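Glycosylation Associate Protein 1 (Streptococcus agalactiae serotype V, PDB 6OYC) probably acts as a lectin-like, glycosyltransferase-fold component of the accessory Sec complex that handles glycosylated proteins for secretion. Local coordinates at residues 5-10 and 231-236; 49-54 and 72-77; 317-322 and 422-427. All blocks are in the same frame, centred on the assembly; numbering follows the deposited sequence.

Contact 1 of 3, residues 5-10 and 231-236; sequences IPSWYN and IVSFNQ. With SO4 (sulfate ion), chain J.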
loop_
_atom_site.group_PDB
_atom_site.type_symbol
_atom_site.label_atom_id
_atom_site.label_comp_id
_atom_site.label_asym_id
_atom_site.label_seq_id
_atom_site.Cartn_x
_atom_site.Cartn_y
_atom_site.Cartn_z
ATOM N N ILE A 5 6.991 -14.288 1.426
ATOM C CA ILE A 5 8.044 -13.280 1.399
ATOM C C ILE A 5 7.501 -12.080 0.630
ATOM O O ILE A 5 7.326 -12.172 -0.592
ATOM C CB ILE A 5 9.334 -13.814 0.772
ATOM C CG1 ILE A 5 9.824 -15.045 1.561
ATOM C CG2 ILE A 5 10.374 -12.709 0.709
ATOM C CD1 ILE A 5 11.156 -15.548 1.123
ATOM N N PRO A 6 7.229 -10.950 1.295
ATOM C CA PRO A 6 6.645 -9.787 0.619
ATOM C C PRO A 6 7.706 -8.947 -0.079
ATOM O O PRO A 6 8.909 -9.162 0.068
ATOM C CB PRO A 6 6.013 -8.996 1.778
ATOM C CG PRO A 6 6.958 -9.250 2.919
ATOM C CD PRO A 6 7.471 -10.687 2.730
ATOM N N SER A 7 7.227 -7.962 -0.836
ATOM C CA SER A 7 8.060 -6.929 -1.459
ATOM C C SER A 7 7.579 -5.577 -0.957
ATOM O O SER A 7 6.909 -4.838 -1.692
ATOM C CB SER A 7 8.008 -6.989 -3.000
ATOM O OG SER A 7 8.703 -8.131 -3.461
ATOM N N TRP A 8 7.859 -5.287 0.302
ATOM C CA TRP A 8 7.371 -4.041 0.884
ATOM C C TRP A 8 8.543 -3.105 1.085
ATOM O O TRP A 8 8.731 -2.544 2.172
ATOM C CB TRP A 8 6.650 -4.288 2.208
ATOM C CG TRP A 8 5.448 -5.162 2.088
ATOM C CD1 TRP A 8 4.695 -5.392 0.963
ATOM C CD2 TRP A 8 4.853 -5.927 3.135
ATOM N NE1 TRP A 8 3.665 -6.270 1.251
ATOM C CE2 TRP A 8 3.733 -6.601 2.579
ATOM C CE3 TRP A 8 5.152 -6.110 4.492
ATOM C CZ2 TRP A 8 2.926 -7.442 3.331
ATOM C CZ3 TRP A 8 4.336 -6.935 5.241
ATOM C CH2 TRP A 8 3.246 -7.603 4.657
ATOM N N TYR A 9 9.344 -2.976 0.035
ATOM C CA TYR A 9 10.635 -2.322 0.048
ATOM C C TYR A 9 10.478 -0.813 -0.136
ATOM O O TYR A 9 9.407 -0.302 -0.481
ATOM C CB TYR A 9 11.516 -2.908 -1.052
ATOM C CG TYR A 9 11.799 -4.360 -0.832
ATOM C CD1 TYR A 9 12.336 -4.789 0.378
ATOM C CD2 TYR A 9 11.509 -5.314 -1.804
ATOM C CE1 TYR A 9 12.602 -6.104 0.616
ATOM C CE2 TYR A 9 11.772 -6.667 -1.562
ATOM C CZ TYR A 9 12.326 -7.048 -0.344
ATOM O OH TYR A 9 12.607 -8.367 -0.053
ATOM N N ASN A 10 11.577 -0.101 0.099
ATOM C CA ASN A 10 11.666 1.330 -0.152
ATOM C C ASN A 10 12.258 1.523 -1.539
ATOM O O ASN A 10 13.307 0.955 -1.854
ATOM C CB ASN A 10 12.525 2.008 0.920
ATOM C CG ASN A 10 12.689 3.516 0.712
ATOM O OD1 ASN A 10 12.911 3.993 -0.401
ATOM N ND2 ASN A 10 12.628 4.268 1.810
ATOM N N ILE A 231 6.154 -18.919 -0.694
ATOM C CA ILE A 231 5.451 -18.091 -1.659
ATOM C C ILE A 231 6.186 -16.769 -1.734
ATOM O O ILE A 231 6.273 -16.039 -0.739
ATOM C CB ILE A 231 3.969 -17.916 -1.291
ATOM C CG1 ILE A 231 3.296 -19.307 -1.251
ATOM C CG2 ILE A 231 3.296 -17.009 -2.302
ATOM C CD1 ILE A 231 1.996 -19.405 -0.484
ATOM N N VAL A 232 6.758 -16.488 -2.901
ATOM C CA VAL A 232 7.674 -15.374 -3.088
ATOM C C VAL A 232 6.993 -14.298 -3.920
ATOM O O VAL A 232 6.541 -14.550 -5.047
ATOM C CB VAL A 232 8.987 -15.810 -3.760
ATOM C CG1 VAL A 232 9.907 -14.584 -3.970
ATOM C CG2 VAL A 232 9.680 -16.884 -2.927
ATOM N N SER A 233 6.934 -13.100 -3.362
ATOM C CA SER A 233 6.653 -11.902 -4.139
ATOM C C SER A 233 7.753 -11.698 -5.184
ATOM O O SER A 233 8.916 -11.483 -4.826
ATOM C CB SER A 233 6.588 -10.716 -3.177
ATOM O OG SER A 233 5.745 -9.708 -3.663
ATOM N N PHE A 234 7.409 -11.785 -6.470
ATOM C CA PHE A 234 8.443 -11.703 -7.506
ATOM C C PHE A 234 9.134 -10.342 -7.476
ATOM O O PHE A 234 8.490 -9.309 -7.668
ATOM C CB PHE A 234 7.848 -11.952 -8.900
ATOM C CG PHE A 234 8.890 -12.056 -9.996
ATOM C CD1 PHE A 234 9.542 -10.925 -10.473
ATOM C CD2 PHE A 234 9.211 -13.284 -10.552
ATOM C CE1 PHE A 234 10.490 -11.020 -11.479
ATOM C CE2 PHE A 234 10.155 -13.386 -11.556
ATOM C CZ PHE A 234 10.796 -12.251 -12.026
ATOM N N ASN A 235 10.450 -10.342 -7.283
ATOM C CA ASN A 235 11.203 -9.100 -7.257
ATOM C C ASN A 235 12.665 -9.384 -7.577
ATOM O O ASN A 235 13.288 -10.244 -6.938
ATOM C CB ASN A 235 11.074 -8.428 -5.883
ATOM C CG ASN A 235 11.319 -6.948 -5.947
ATOM O OD1 ASN A 235 12.257 -6.496 -6.593
ATOM N ND2 ASN A 235 10.459 -6.176 -5.294
ATOM N N GLN A 236 13.226 -8.652 -8.539
ATOM C CA GLN A 236 14.641 -8.852 -8.841
ATOM C C GLN A 236 15.556 -8.492 -7.674
ATOM O O GLN A 236 16.687 -8.976 -7.627
ATOM C CB GLN A 236 15.054 -8.047 -10.074
ATOM C CG GLN A 236 14.896 -6.549 -9.930
ATOM C CD GLN A 236 15.196 -5.793 -11.228
ATOM O OE1 GLN A 236 14.309 -5.152 -11.804
ATOM N NE2 GLN A 236 16.445 -5.870 -11.694
HETATM S S SO4 J . 10.961 -6.762 -11.337
HETATM O O1 SO4 J . 11.155 -7.628 -10.170
HETATM O O2 SO4 J . 12.011 -6.998 -12.332
HETATM O O3 SO4 J . 9.648 -7.054 -11.949
HETATM O O4 SO4 J . 10.965 -5.350 -10.906
HETATM O O HOH W 1 4.463 -8.155 -1.813
#
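Ile-5 and the end of strand 229-233 are joined by two backbone hydrogen bonds of parallel-strand type. Ile-5 N donates to Ile-231 O at 2.9 Å, and Ser-233 N returns a bond to Ile-5 O, so that one residue of the first strand spans Val-232. The side chains of Ile-5 and Val-232 lie on the same face of the sheet, where both touch Ile-242.

Past this bridge the strands end and weaker side-chain polar contacts take over. Ser-7 OG turns back beside its own backbone N, anti to the carbonyl carbon (chi1 -71°), and receives a weak bond from Asn-235 ND2 at 3.2 Å. The other end of that amide, OD1, is held by Val-237 N. A water bridges the Ser-7 loop and the strand end, accepting from Ser-7 N at 2.9 Å and lying 2.7 Å from Ser-233 OG. The Tyr-9 hydroxyl is bonded to His-238, and Gln-236 N donates to O1 of a sulfate, probably from the crystallisation liquor.

Van der Waals contact fills the remainder. Ser-233 CB comes within 3.4 Å of Ser-7 OG, while Asn-235 ND2 meets the edge of the Tyr-9 ring at CD2, 3.7 Å away, with amide and ring planes 77° apart.

Loops leaving the C-terminal ends of adjacent parallel strands are characteristic of a Rossmann-like domain, consistent with the GT-B clan.

Contact 2 of 3, residues 49-54 and 72-77; sequences RLVVLN and GYYSVF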
loop_
_atom_site.group_PDB
_atom_site.type_symbol
_atom_site.label_atom_id
_atom_site.label_comp_id
_atom_site.label_asym_id
_atom_site.label_seq_id
_atom_site.Cartn_x
_atom_site.Cartn_y
_atom_site.Cartn_z
ATOM N N ARG A 49 3.339 -18.012 7.659
ATOM C CA ARG A 49 4.146 -17.027 8.352
ATOM C C ARG A 49 4.726 -16.063 7.329
ATOM O O ARG A 49 5.017 -16.440 6.190
ATOM C CB ARG A 49 5.265 -17.691 9.164
ATOM C CG ARG A 49 6.229 -16.717 9.796
ATOM C CD ARG A 49 6.811 -17.275 11.077
ATOM N NE ARG A 49 7.722 -18.354 10.797
ATOM C CZ ARG A 49 7.648 -19.569 11.321
ATOM N NH1 ARG A 49 6.696 -19.880 12.194
ATOM N NH2 ARG A 49 8.547 -20.473 10.957
ATOM N N LEU A 50 4.882 -14.811 7.747
ATOM C CA LEU A 50 5.481 -13.776 6.921
ATOM C C LEU A 50 6.977 -13.690 7.208
ATOM O O LEU A 50 7.402 -13.795 8.359
ATOM C CB LEU A 50 4.796 -12.442 7.207
ATOM C CG LEU A 50 4.995 -11.255 6.271
ATOM C CD1 LEU A 50 4.178 -11.390 5.006
ATOM C CD2 LEU A 50 4.609 -9.985 7.038
ATOM N N VAL A 51 7.775 -13.523 6.158
ATOM C CA VAL A 51 9.231 -13.469 6.274
ATOM C C VAL A 51 9.657 -12.134 5.675
ATOM O O VAL A 51 9.705 -11.985 4.445
ATOM C CB VAL A 51 9.928 -14.645 5.569
ATOM C CG1 VAL A 51 11.431 -14.532 5.706
ATOM C CG2 VAL A 51 9.423 -16.012 6.095
ATOM N N VAL A 52 9.992 -11.175 6.537
ATOM C CA VAL A 52 10.189 -9.780 6.143
ATOM C C VAL A 52 11.681 -9.505 6.087
ATOM O O VAL A 52 12.377 -9.619 7.103
ATOM C CB VAL A 52 9.489 -8.818 7.119
ATOM C CG1 VAL A 52 9.781 -7.357 6.745
ATOM C CG2 VAL A 52 7.990 -9.086 7.118
ATOM N N LEU A 53 12.170 -9.110 4.915
ATOM C CA LEU A 53 13.611 -9.006 4.727
ATOM C C LEU A 53 14.151 -7.609 4.973
ATOM O O LEU A 53 15.323 -7.474 5.328
ATOM C CB LEU A 53 13.999 -9.451 3.318
ATOM C CG LEU A 53 13.736 -10.911 2.957
ATOM C CD1 LEU A 53 14.298 -11.222 1.559
ATOM C CD2 LEU A 53 14.326 -11.856 3.976
ATOM N N ASN A 54 13.342 -6.565 4.791
ATOM C CA ASN A 54 13.823 -5.199 4.932
ATOM C C ASN A 54 13.500 -4.654 6.314
ATOM O O ASN A 54 12.725 -5.228 7.078
ATOM C CB ASN A 54 13.221 -4.288 3.857
ATOM C CG ASN A 54 11.702 -4.236 3.915
ATOM O OD1 ASN A 54 11.032 -5.266 3.936
ATOM N ND2 ASN A 54 11.157 -3.033 3.943
ATOM N N GLY A 72 1.538 -13.907 12.378
ATOM C CA GLY A 72 2.832 -14.538 12.593
ATOM C C GLY A 72 3.870 -14.044 11.597
ATOM O O GLY A 72 3.621 -14.011 10.382
ATOM N N TYR A 73 5.038 -13.635 12.089
ATOM C CA TYR A 73 6.034 -13.090 11.186
ATOM C C TYR A 73 7.411 -13.291 11.774
ATOM O O TYR A 73 7.587 -13.406 12.994
ATOM C CB TYR A 73 5.812 -11.597 10.907
ATOM C CG TYR A 73 6.039 -10.709 12.111
ATOM C CD1 TYR A 73 5.010 -10.471 13.031
ATOM C CD2 TYR A 73 7.274 -10.114 12.346
ATOM C CE1 TYR A 73 5.207 -9.654 14.142
ATOM C CE2 TYR A 73 7.476 -9.287 13.452
ATOM C CZ TYR A 73 6.436 -9.060 14.342
ATOM O OH TYR A 73 6.639 -8.252 15.442
ATOM N N TYR A 74 8.386 -13.314 10.869
ATOM C CA TYR A 74 9.800 -13.266 11.191
ATOM C C TYR A 74 10.391 -12.051 10.481
ATOM O O TYR A 74 10.168 -11.859 9.280
ATOM C CB TYR A 74 10.523 -14.560 10.763
ATOM C CG TYR A 74 12.026 -14.425 10.786
ATOM C CD1 TYR A 74 12.745 -14.618 11.964
ATOM C CD2 TYR A 74 12.726 -14.071 9.632
ATOM C CE1 TYR A 74 14.136 -14.482 11.979
ATOM C CE2 TYR A 74 14.090 -13.932 9.641
ATOM C CZ TYR A 74 14.792 -14.138 10.816
ATOM O OH TYR A 74 16.157 -13.981 10.810
ATOM N N SER A 75 11.127 -11.235 11.220
ATOM C CA SER A 75 11.742 -10.029 10.683
ATOM C C SER A 75 13.250 -10.159 10.806
ATOM O O SER A 75 13.782 -10.242 11.916
ATOM C CB SER A 75 11.249 -8.774 11.407
ATOM O OG SER A 75 12.163 -7.712 11.210
ATOM N N VAL A 76 13.930 -10.179 9.664
ATOM C CA VAL A 76 15.387 -10.239 9.654
ATOM C C VAL A 76 15.974 -9.174 10.585
ATOM O O VAL A 76 16.862 -9.449 11.401
ATOM C CB VAL A 76 15.906 -10.091 8.211
ATOM C CG1 VAL A 76 17.355 -9.719 8.199
ATOM C CG2 VAL A 76 15.657 -11.347 7.406
ATOM N N PHE A 77 15.478 -7.943 10.486
ATOM C CA PHE A 77 16.081 -6.860 11.264
ATOM C C PHE A 77 15.754 -6.976 12.744
ATOM O O PHE A 77 16.591 -6.634 13.581
ATOM C CB PHE A 77 15.652 -5.495 10.718
ATOM C CG PHE A 77 16.508 -5.030 9.571
ATOM C CD1 PHE A 77 16.349 -5.594 8.304
ATOM C CD2 PHE A 77 17.496 -4.071 9.767
ATOM C CE1 PHE A 77 17.125 -5.182 7.244
ATOM C CE2 PHE A 77 18.282 -3.654 8.708
ATOM C CZ PHE A 77 18.105 -4.219 7.443
HETATM O O HOH W 2 12.944 -7.276 8.597
#
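Leu-50 and Tyr-73 face each other across two parallel strands whose axes come within 4.6 Å, and their CB atoms abut at 3.9 Å on the face they share with Val-52 and Ser-75. Beside them Arg-49 lays its CG against the backbone of Tyr-73, 3.9 Å from CA. On the opposite face Tyr-74 CG is anti to its backbone N (chi1 167°), and the ring edge at CD2 meets Val-51 CG1, a looser fit at 4.2 Å.

The Val-76 CG2 methyl fits the notch formed by Val-52 O and Leu-53 CD2, both 3.7 Å from it. The Phe-77 ring turns its edge to Leu-53 O, which lies in the ring plane 3.5 Å from CE1. Four backbone hydrogen bonds set the register, the shortest from Tyr-74 N to Leu-50 O at 2.7 Å. Where the strands part, a water bridges them, donating to Val-52 O and Asn-54 O and accepting from Ser-75 OG, which also caps helix 76-80 through Asp-78 N.

The strands belong to a beta-alpha-beta unit: helix 59-65 packs on Leu-50, Val-52 and Tyr-73, helix 208-223 lies against Val-51 and Tyr-74, and strand 2-5 adjoins strand 48-52.

Contact 3 of 3, residues 317-322 and 422-427; sequences DLEIYF and EYVRLI
Arg-425 meets Leu-318 and Glu-319 where two central strands of a six-stranded parallel sheet come together, an arrangement consistent with one of the two Rossmann-like domains of a GT-B fold. Its CB lies 3.7 Å from Glu-319 O. CG stands anti to the backbone N (chi1 -161°) and touches Leu-318 CD2 at 3.8 Å; the chain then bends at chi2, and CD and NE pass the same methyl, NE also at 3.8 Å. The two side chains thus lie side by side, pointing the same way. At the tip, NH1 is hydrogen-bonded to Asn-313 and Ser-312, and the guanidinium makes a cation-pi contact with Trp-487.

Glu-319 runs across Val-424 at about a right angle, its carboxylate OE2 3.7 Å from the CG2 methyl, while OE1 forms a salt bridge with Arg-420. Val-424 CG1 packs on Glu-319 O and on Tyr-321 CB. On the face occupied by Ile-320 and Leu-426, those two side chains run together, Ile-320 CD1 lying 4.2 Å from Leu-426 CD2, and both pack on Ile-477 of helix 473-481.

Before the strands pair, a water accepts from Glu-319 N and donates to Asp-317 O and Tyr-423 O, joining the two segments. The regular pattern is established by Tyr-321 N, which donates to Leu-426 O at 2.8 Å with an angle of 175° at the hydrogen. Glu-319 O, by contrast, takes two donors: Arg-425 N at 2.9 Å, in the carbonyl plane, and Leu-426 N at 3.3 Å, tilted 24° from it.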
loop_
_atom_site.group_PDB
_atom_site.type_symbol
_atom_site.label_atom_id
_atom_site.label_comp_id
_atom_site.label_asym_id
_atom_site.label_seq_id
_atom_site.Cartn_x
_atom_site.Cartn_y
_atom_site.Cartn_z
ATOM N N ASP A 317 -29.568 8.900 -0.029
ATOM C CA ASP A 317 -28.613 9.514 -0.944
ATOM C C ASP A 317 -28.095 8.482 -1.939
ATOM O O ASP A 317 -27.961 7.298 -1.625
ATOM C CB ASP A 317 -27.446 10.115 -0.159
ATOM C CG ASP A 317 -27.848 11.361 0.613
ATOM O OD1 ASP A 317 -28.905 11.935 0.286
ATOM O OD2 ASP A 317 -27.119 11.769 1.544
ATOM N N LEU A 318 -27.840 8.929 -3.165
ATOM C CA LEU A 318 -27.230 8.090 -4.203
ATOM C C LEU A 318 -25.869 8.723 -4.500
ATOM O O LEU A 318 -25.746 9.578 -5.386
ATOM C CB LEU A 318 -28.095 7.995 -5.453
ATOM C CG LEU A 318 -29.444 7.284 -5.323
ATOM C CD1 LEU A 318 -30.327 7.623 -6.505
ATOM C CD2 LEU A 318 -29.262 5.784 -5.224
ATOM N N GLU A 319 -24.854 8.323 -3.736
ATOM C CA GLU A 319 -23.590 9.041 -3.722
ATOM C C GLU A 319 -22.657 8.502 -4.800
ATOM O O GLU A 319 -22.356 7.295 -4.838
ATOM C CB GLU A 319 -22.931 8.958 -2.349
ATOM C CG GLU A 319 -21.783 9.947 -2.180
ATOM C CD GLU A 319 -20.902 9.635 -0.979
ATOM O OE1 GLU A 319 -19.768 10.173 -0.922
ATOM O OE2 GLU A 319 -21.342 8.862 -0.091
ATOM N N ILE A 320 -22.210 9.404 -5.673
ATOM C CA ILE A 320 -21.260 9.097 -6.735
ATOM C C ILE A 320 -19.864 9.483 -6.264
ATOM O O ILE A 320 -19.635 10.619 -5.822
ATOM C CB ILE A 320 -21.616 9.838 -8.039
ATOM C CG1 ILE A 320 -23.023 9.473 -8.510
ATOM C CG2 ILE A 320 -20.576 9.546 -9.134
ATOM C CD1 ILE A 320 -23.367 10.027 -9.865
ATOM N N TYR A 321 -18.931 8.544 -6.391
ATOM C CA TYR A 321 -17.525 8.720 -6.028
ATOM C C TYR A 321 -16.738 8.939 -7.319
ATOM O O TYR A 321 -16.505 7.989 -8.070
ATOM C CB TYR A 321 -17.061 7.468 -5.274
ATOM C CG TYR A 321 -15.655 7.418 -4.695
ATOM C CD1 TYR A 321 -14.562 7.028 -5.478
ATOM C CD2 TYR A 321 -15.431 7.659 -3.341
ATOM C CE1 TYR A 321 -13.280 6.948 -4.926
ATOM C CE2 TYR A 321 -14.156 7.571 -2.788
ATOM C CZ TYR A 321 -13.086 7.224 -3.587
ATOM O OH TYR A 321 -11.820 7.139 -3.056
ATOM N N PHE A 322 -16.336 10.187 -7.589
ATOM C CA PHE A 322 -15.857 10.604 -8.914
ATOM C C PHE A 322 -14.378 10.979 -8.866
ATOM O O PHE A 322 -14.013 12.054 -8.364
ATOM C CB PHE A 322 -16.692 11.774 -9.433
ATOM C CG PHE A 322 -16.555 12.036 -10.923
ATOM C CD1 PHE A 322 -15.345 12.440 -11.477
ATOM C CD2 PHE A 322 -17.659 11.933 -11.764
ATOM C CE1 PHE A 322 -15.240 12.718 -12.844
ATOM C CE2 PHE A 322 -17.555 12.208 -13.141
ATOM C CZ PHE A 322 -16.343 12.592 -13.673
ATOM N N GLU A 422 -18.132 3.304 1.934
ATOM C CA GLU A 422 -19.058 2.458 2.683
ATOM C C GLU A 422 -20.473 2.537 2.121
ATOM O O GLU A 422 -21.119 1.516 1.878
ATOM C CB GLU A 422 -19.052 2.863 4.160
ATOM C CG GLU A 422 -19.704 1.835 5.071
ATOM C CD GLU A 422 -19.811 2.312 6.506
ATOM O OE1 GLU A 422 -19.386 3.459 6.780
ATOM O OE2 GLU A 422 -20.327 1.541 7.351
ATOM N N TYR A 423 -20.969 3.751 1.912
ATOM C CA TYR A 423 -22.342 3.961 1.478
ATOM C C TYR A 423 -22.429 4.451 0.035
ATOM O O TYR A 423 -23.480 4.937 -0.377
ATOM C CB TYR A 423 -23.051 4.934 2.430
ATOM C CG TYR A 423 -23.165 4.410 3.858
ATOM C CD1 TYR A 423 -24.094 3.419 4.185
ATOM C CD2 TYR A 423 -22.335 4.894 4.872
ATOM C CE1 TYR A 423 -24.195 2.923 5.483
ATOM C CE2 TYR A 423 -22.426 4.404 6.171
ATOM C CZ TYR A 423 -23.357 3.420 6.472
ATOM O OH TYR A 423 -23.445 2.934 7.759
ATOM N N VAL A 424 -21.362 4.304 -0.753
ATOM C CA VAL A 424 -21.347 4.871 -2.094
ATOM C C VAL A 424 -22.148 3.984 -3.036
ATOM O O VAL A 424 -22.146 2.756 -2.933
ATOM C CB VAL A 424 -19.899 5.086 -2.582
ATOM C CG1 VAL A 424 -19.816 5.154 -4.111
ATOM C CG2 VAL A 424 -19.354 6.385 -2.005
ATOM N N ARG A 425 -22.869 4.622 -3.945
ATOM C CA ARG A 425 -23.678 3.901 -4.915
ATOM C C ARG A 425 -22.911 3.618 -6.202
ATOM O O ARG A 425 -23.055 2.538 -6.792
ATOM C CB ARG A 425 -24.941 4.716 -5.217
ATOM C CG ARG A 425 -26.064 3.918 -5.839
ATOM C CD ARG A 425 -26.582 2.852 -4.898
ATOM N NE ARG A 425 -27.790 2.237 -5.425
ATOM C CZ ARG A 425 -28.361 1.147 -4.922
ATOM N NH1 ARG A 425 -27.831 0.536 -3.866
ATOM N NH2 ARG A 425 -29.460 0.660 -5.486
ATOM N N LEU A 426 -22.089 4.567 -6.647
ATOM C CA LEU A 426 -21.507 4.495 -7.977
ATOM C C LEU A 426 -20.092 5.058 -7.962
ATOM O O LEU A 426 -19.855 6.129 -7.392
ATOM C CB LEU A 426 -22.377 5.260 -8.986
ATOM C CG LEU A 426 -21.987 5.206 -10.465
ATOM C CD1 LEU A 426 -22.025 3.775 -10.994
ATOM C CD2 LEU A 426 -22.910 6.120 -11.295
ATOM N N ILE A 427 -19.165 4.333 -8.598
ATOM C CA ILE A 427 -17.782 4.764 -8.778
ATOM C C ILE A 427 -17.609 5.247 -10.213
ATOM O O ILE A 427 -17.976 4.541 -11.162
ATOM C CB ILE A 427 -16.805 3.614 -8.460
ATOM C CG1 ILE A 427 -16.631 3.442 -6.947
ATOM C CG2 ILE A 427 -15.442 3.837 -9.117
ATOM C CD1 ILE A 427 -15.967 2.099 -6.567
HETATM O O HOH W 3 -25.040 6.496 -1.630
#

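Contacts 1 and 2 belong to the same seven-stranded parallel sheet and touch: strand 2-5 lies between strands 48-52 and 229-233, and Trp-8 packs on Leu-50 while Tyr-9 packs on Asn-54. Contact 3 lies in the separate six-stranded sheet, its centre about 34 Å from that of contact 1 and 38 Å from that of contact 2. All three are largely buried, but their chemistry differs. Contact 1 soon leaves its strands for polar loops and a sulfate; contact 2, at the strand outermost within this chain, keeps four backbone bonds and leads into a helix; contact 3, between central strands, combines aliphatic packing with charged side chains paired elsewhere.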